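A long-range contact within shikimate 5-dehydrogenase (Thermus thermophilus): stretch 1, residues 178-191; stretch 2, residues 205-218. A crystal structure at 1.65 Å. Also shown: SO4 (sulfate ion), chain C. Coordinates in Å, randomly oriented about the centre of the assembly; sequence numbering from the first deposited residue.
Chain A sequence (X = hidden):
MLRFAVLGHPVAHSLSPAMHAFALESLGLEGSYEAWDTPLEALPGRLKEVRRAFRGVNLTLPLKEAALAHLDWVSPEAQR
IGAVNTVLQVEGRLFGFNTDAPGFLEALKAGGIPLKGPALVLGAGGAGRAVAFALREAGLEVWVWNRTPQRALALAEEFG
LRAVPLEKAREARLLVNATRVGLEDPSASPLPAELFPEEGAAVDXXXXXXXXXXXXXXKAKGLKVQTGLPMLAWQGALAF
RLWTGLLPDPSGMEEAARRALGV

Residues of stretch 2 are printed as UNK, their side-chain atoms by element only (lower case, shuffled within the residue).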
# COMPACT_ATOMS: atom_id res chain seq x y z
N ALA A 178 20.14 -20.69 -6.93
CA ALA A 178 18.75 -20.36 -6.65
C ALA A 178 17.94 -21.66 -6.63
O ALA A 178 16.73 -21.65 -6.85
CB ALA A 178 18.21 -19.39 -7.72
N THR A 179 18.61 -22.78 -6.39
CA THR A 179 17.92 -24.06 -6.30
C THR A 179 17.83 -24.33 -4.80
O THR A 179 18.41 -23.60 -4.00
CB THR A 179 18.72 -25.24 -6.91
OG1 THR A 179 19.81 -25.58 -6.05
CG2 THR A 179 19.25 -24.89 -8.29
N ARG A 180 17.10 -25.36 -4.41
CA ARG A 180 17.05 -25.66 -2.98
C ARG A 180 18.05 -26.76 -2.64
O ARG A 180 18.05 -27.28 -1.52
CB ARG A 180 15.64 -26.06 -2.56
CG ARG A 180 14.67 -24.89 -2.60
CD ARG A 180 13.47 -25.14 -1.71
NE ARG A 180 12.70 -26.30 -2.15
CZ ARG A 180 12.18 -27.20 -1.32
NH1 ARG A 180 12.35 -27.08 -0.01
NH2 ARG A 180 11.49 -28.23 -1.80
N VAL A 181 18.91 -27.11 -3.59
CA VAL A 181 19.93 -28.14 -3.35
C VAL A 181 20.88 -27.56 -2.31
O VAL A 181 21.39 -26.45 -2.47
CB VAL A 181 20.73 -28.52 -4.62
CG1 VAL A 181 21.81 -29.55 -4.26
CG2 VAL A 181 19.81 -29.10 -5.67
N GLY A 182 21.11 -28.30 -1.24
CA GLY A 182 22.00 -27.82 -0.21
C GLY A 182 21.26 -27.41 1.05
O GLY A 182 21.86 -27.30 2.12
N LEU A 183 19.95 -27.18 0.92
CA LEU A 183 19.15 -26.79 2.08
C LEU A 183 19.19 -27.90 3.13
O LEU A 183 18.80 -29.04 2.86
CB LEU A 183 17.71 -26.51 1.64
CG LEU A 183 16.69 -26.13 2.72
CD1 LEU A 183 17.11 -24.85 3.42
CD2 LEU A 183 15.33 -25.94 2.06
N GLU A 184 19.67 -27.56 4.32
CA GLU A 184 19.79 -28.50 5.43
C GLU A 184 20.47 -29.81 5.02
O GLU A 184 20.12 -30.89 5.52
CB GLU A 184 18.40 -28.80 6.04
CG GLU A 184 17.51 -27.58 6.20
CD GLU A 184 17.78 -26.78 7.46
OE1 GLU A 184 18.95 -26.65 7.85
OE2 GLU A 184 16.81 -26.26 8.05
N ASP A 185 21.44 -29.74 4.11
CA ASP A 185 22.16 -30.93 3.67
C ASP A 185 23.59 -30.55 3.26
O ASP A 185 23.86 -30.26 2.09
CB ASP A 185 21.43 -31.59 2.50
CG ASP A 185 22.02 -32.94 2.14
OD1 ASP A 185 23.09 -33.29 2.69
OD2 ASP A 185 21.43 -33.66 1.31
N PRO A 186 24.52 -30.54 4.23
CA PRO A 186 25.93 -30.20 3.96
C PRO A 186 26.62 -31.09 2.94
O PRO A 186 27.70 -30.75 2.45
CB PRO A 186 26.57 -30.31 5.35
CG PRO A 186 25.44 -29.97 6.28
CD PRO A 186 24.30 -30.75 5.67
N SER A 187 26.01 -32.22 2.60
CA SER A 187 26.61 -33.14 1.64
C SER A 187 26.19 -32.88 0.20
O SER A 187 26.74 -33.48 -0.72
CB SER A 187 26.24 -34.59 1.99
OG SER A 187 25.04 -35.00 1.33
N ALA A 188 25.23 -31.98 0.01
CA ALA A 188 24.72 -31.73 -1.32
C ALA A 188 25.01 -30.35 -1.89
O ALA A 188 24.95 -29.34 -1.19
CB ALA A 188 23.21 -31.98 -1.33
N SER A 189 25.31 -30.35 -3.18
CA SER A 189 25.59 -29.13 -3.91
C SER A 189 24.99 -29.29 -5.30
O SER A 189 25.04 -30.37 -5.90
CB SER A 189 27.10 -28.90 -4.02
OG SER A 189 27.40 -27.90 -4.99
N PRO A 190 24.41 -28.21 -5.85
CA PRO A 190 23.80 -28.25 -7.18
C PRO A 190 24.79 -28.38 -8.32
O PRO A 190 24.41 -28.71 -9.46
CB PRO A 190 23.03 -26.93 -7.24
CG PRO A 190 23.93 -26.00 -6.43
CD PRO A 190 24.28 -26.87 -5.24
N LEU A 191 26.07 -28.17 -8.02
CA LEU A 191 27.10 -28.21 -9.04
C LEU A 191 28.31 -29.07 -8.67
O LEU A 191 28.88 -28.89 -7.61
CB LEU A 191 27.55 -26.76 -9.30
CG LEU A 191 28.39 -26.41 -10.52
CD1 LEU A 191 27.50 -26.41 -11.75
CD2 LEU A 191 29.00 -25.03 -10.34
N UNK A 205 21.56 -18.51 -2.21
CA UNK A 205 20.36 -18.02 -1.56
C UNK A 205 20.02 -18.89 -0.35
O UNK A 205 19.32 -18.45 0.56
c UNK A 205 20.02 -15.93 -3.58
c UNK A 205 17.98 -17.01 -4.50
c UNK A 205 19.34 -17.24 -3.85
c UNK A 205 19.17 -18.01 -2.54
N UNK A 206 20.50 -20.14 -0.36
CA UNK A 206 20.28 -21.06 0.76
C UNK A 206 21.17 -20.57 1.89
O UNK A 206 22.38 -20.35 1.69
c UNK A 206 19.75 -23.10 -0.63
c UNK A 206 20.71 -23.38 1.68
c UNK A 206 20.70 -22.51 0.41
N UNK A 207 20.58 -20.39 3.08
CA UNK A 207 21.36 -19.94 4.24
C UNK A 207 21.22 -20.89 5.44
O UNK A 207 21.53 -20.52 6.57
c UNK A 207 18.91 -18.71 6.04
c UNK A 207 17.36 -17.45 4.12
c UNK A 207 20.98 -18.50 4.62
c UNK A 207 19.51 -18.27 4.87
c UNK A 207 16.78 -17.89 5.30
o UNK A 207 15.44 -17.71 5.50
c UNK A 207 18.72 -17.64 3.91
c UNK A 207 17.55 -18.53 6.26
N UNK A 208 20.74 -22.10 5.18
CA UNK A 208 20.63 -23.15 6.20
C UNK A 208 21.15 -24.44 5.59
O UNK A 208 20.44 -25.11 4.83
c UNK A 208 18.66 -22.36 7.66
c UNK A 208 19.17 -23.36 6.63
n UNK A 208 16.83 -21.96 9.30
c UNK A 208 17.31 -22.82 8.22
n UNK A 208 18.48 -22.62 10.78
c UNK A 208 17.41 -21.89 10.50
n UNK A 208 16.91 -21.08 11.43
N UNK A 209 22.40 -24.81 5.90
CA UNK A 209 23.39 -24.14 6.75
C UNK A 209 23.87 -22.83 6.14
O UNK A 209 23.70 -22.61 4.94
c UNK A 209 22.99 -26.00 5.25
c UNK A 209 24.47 -25.79 5.46
c UNK A 209 24.50 -25.17 6.83
N UNK A 210 24.47 -21.96 6.94
CA UNK A 210 24.97 -20.68 6.42
C UNK A 210 26.06 -20.92 5.38
O UNK A 210 26.01 -20.39 4.27
c UNK A 210 26.05 -18.42 7.15
c UNK A 210 25.52 -19.80 7.55
c UNK A 210 24.92 -17.58 6.54
c UNK A 210 26.63 -17.70 8.37
N UNK A 211 27.06 -21.71 5.75
CA UNK A 211 28.14 -22.04 4.82
C UNK A 211 27.87 -23.39 4.20
O UNK A 211 28.33 -24.42 4.68
c UNK A 211 29.86 -20.59 5.84
c UNK A 211 31.07 -18.48 2.91
c UNK A 211 30.65 -19.65 3.54
c UNK A 211 29.71 -19.94 7.03
c UNK A 211 30.32 -19.61 4.90
c UNK A 211 30.84 -17.20 4.96
n UNK A 211 30.04 -18.61 6.88
c UNK A 211 29.49 -22.00 5.54
c UNK A 211 30.42 -18.39 5.59
c UNK A 211 31.16 -17.27 3.63
N UNK A 212 27.08 -23.35 3.13
CA UNK A 212 26.67 -24.51 2.38
C UNK A 212 27.84 -25.18 1.67
O UNK A 212 28.92 -24.60 1.56
o UNK A 212 26.24 -23.12 0.46
c UNK A 212 24.41 -23.47 1.97
c UNK A 212 25.64 -24.09 1.31
N UNK A 213 27.62 -26.40 1.20
CA UNK A 213 28.66 -27.10 0.48
C UNK A 213 29.05 -26.26 -0.75
O UNK A 213 30.22 -26.05 -1.02
c UNK A 213 29.96 -32.28 -2.59
n UNK A 213 30.07 -31.30 -1.70
c UNK A 213 28.97 -30.72 -0.93
n UNK A 213 31.04 -32.66 -3.26
c UNK A 213 28.20 -28.49 0.06
n UNK A 213 28.78 -32.84 -2.84
c UNK A 213 29.31 -29.27 -0.61
N UNK A 214 28.04 -25.77 -1.48
CA UNK A 214 28.25 -24.93 -2.67
C UNK A 214 29.19 -23.74 -2.37
O UNK A 214 30.13 -23.47 -3.13
c UNK A 214 26.89 -24.42 -3.15
c UNK A 214 27.03 -23.82 -5.60
c UNK A 214 27.01 -22.89 -6.65
c UNK A 214 26.87 -22.05 -4.01
c UNK A 214 26.95 -23.41 -4.28
c UNK A 214 26.84 -21.10 -5.05
c UNK A 214 26.91 -21.53 -6.37
N UNK A 215 28.92 -23.02 -1.29
CA UNK A 215 29.74 -21.86 -0.96
C UNK A 215 31.14 -22.26 -0.54
O UNK A 215 32.11 -21.57 -0.87
c UNK A 215 27.35 -19.43 0.92
c UNK A 215 27.92 -20.13 -0.30
c UNK A 215 29.10 -21.01 0.14
c UNK A 215 28.38 -19.10 -1.34
N UNK A 216 31.26 -23.35 0.21
CA UNK A 216 32.57 -23.80 0.65
C UNK A 216 33.38 -24.24 -0.57
O UNK A 216 34.58 -24.01 -0.64
c UNK A 216 31.47 -25.72 3.86
c UNK A 216 32.43 -24.96 1.65
n UNK A 216 31.31 -24.86 7.44
n UNK A 216 31.01 -25.36 5.20
c UNK A 216 31.91 -24.52 3.02
n UNK A 216 33.13 -25.27 6.11
c UNK A 216 31.81 -25.15 6.24
N UNK A 217 32.72 -24.86 -1.55
CA UNK A 217 33.41 -25.28 -2.76
C UNK A 217 33.87 -24.05 -3.54
O UNK A 217 34.99 -24.00 -4.04
c UNK A 217 32.48 -26.10 -3.65
o UNK A 217 30.14 -27.57 -4.25
o UNK A 217 31.35 -29.40 -4.29
c UNK A 217 31.17 -28.21 -3.96
c UNK A 217 32.23 -27.49 -3.14
N UNK A 218 32.98 -23.07 -3.64
CA UNK A 218 33.29 -21.85 -4.38
C UNK A 218 34.46 -21.11 -3.72
O UNK A 218 35.38 -20.65 -4.41
c UNK A 218 32.07 -20.94 -4.44
S SO4 C . 31.12 -33.73 -6.73
O1 SO4 C . 31.91 -32.32 -6.62
O2 SO4 C . 31.26 -34.14 -8.11
O3 SO4 C . 31.63 -34.60 -5.88
O4 SO4 C . 29.75 -33.36 -6.49
O HOH W 1 24.82 -27.51 1.83
O HOH W 2 25.33 -26.59 -1.47
O HOH W 3 29.44 -30.48 -5.54

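Position 205 carries four carbons, forked at the second, and one tip lies near Ala-178 CB: Leu-205, whose CD1 packs 4.0 Å from Ala-178 CB. At 206 a single carbon bears two more, a short beta-branched group pointing toward stretch 1. This is Val-206; its CG2 lies 3.7 Å from Thr-179 O and its CG1 3.8 Å from Leu-183 CA, so a compact apolar fork fits against the turn from Arg-180 to Leu-183. Position 207 has one carbon, then a six-carbon ring bearing an oxygen: Tyr-207, which makes no contact here.

Position 208 shows three carbons, a nitrogen, and a carbon with two more nitrogens, the signature of Arg-208. Its CB faces stretch 1, but the end leads away to partners elsewhere in the structure; on the way, CD passes 3.5 Å from Glu-184 OE2. At 209 three carbons close onto the backbone nitrogen, giving Pro-209, preceded by a cis peptide bond. Its CD lies 3.6 Å from Gly-182 O, and its ring offers Pro-186 an apolar surface, CG to CG 4.4 Å. Position 210, four carbons forked at the second, is Leu-210, and 211, with fused rings holding eight carbons and one nitrogen, is Trp-211; both are out of reach.

Position 212 has one carbon carrying an oxygen and a carbon: Thr-212, the N-cap, whose OG1 accepts a capping bond from the backbone N of position 215 at 3.2 Å. Position 213 repeats the guanidinium pattern. The long chain of Arg-213 lets CB lie 3.3 Å from Pro-186 O while NH1 gives a weak hydrogen bond to Ser-187 O at 3.0 Å. Position 214, one carbon and a plain six-carbon ring, is Phe-214, an apolar ring that packs against Pro-190, CD1 to Pro-190 CG 3.9 Å. Four carbons forked at the second make 215 Leu-215, buried but away from this contact; 216, another guanidinium chain, is Arg-216, held by its NE to Trp-211 O at 2.9 Å. Position 217 has three carbons, the third carrying two oxygens: Glu-217, whose carboxylate brings an acceptor, OE1, 2.9 Å from Ser-189 OG. A lone carbon at 218 is Ala-218, out of reach.

The contact buries 764 Å² and combines apolar packing with a few polar ties. Glu-184 N donates to Arg-208 O at 2.6 Å, nearly straight at 175°, fixing the backbones together. Farther along, water 1 links Asp-185 O to Arg-213 N and water 2 links Ala-188 O to Phe-214 N, so the first amides of the helix find partners through solvent.

Stretch 2, residues 205-218: LVYRPLWTRFLREA
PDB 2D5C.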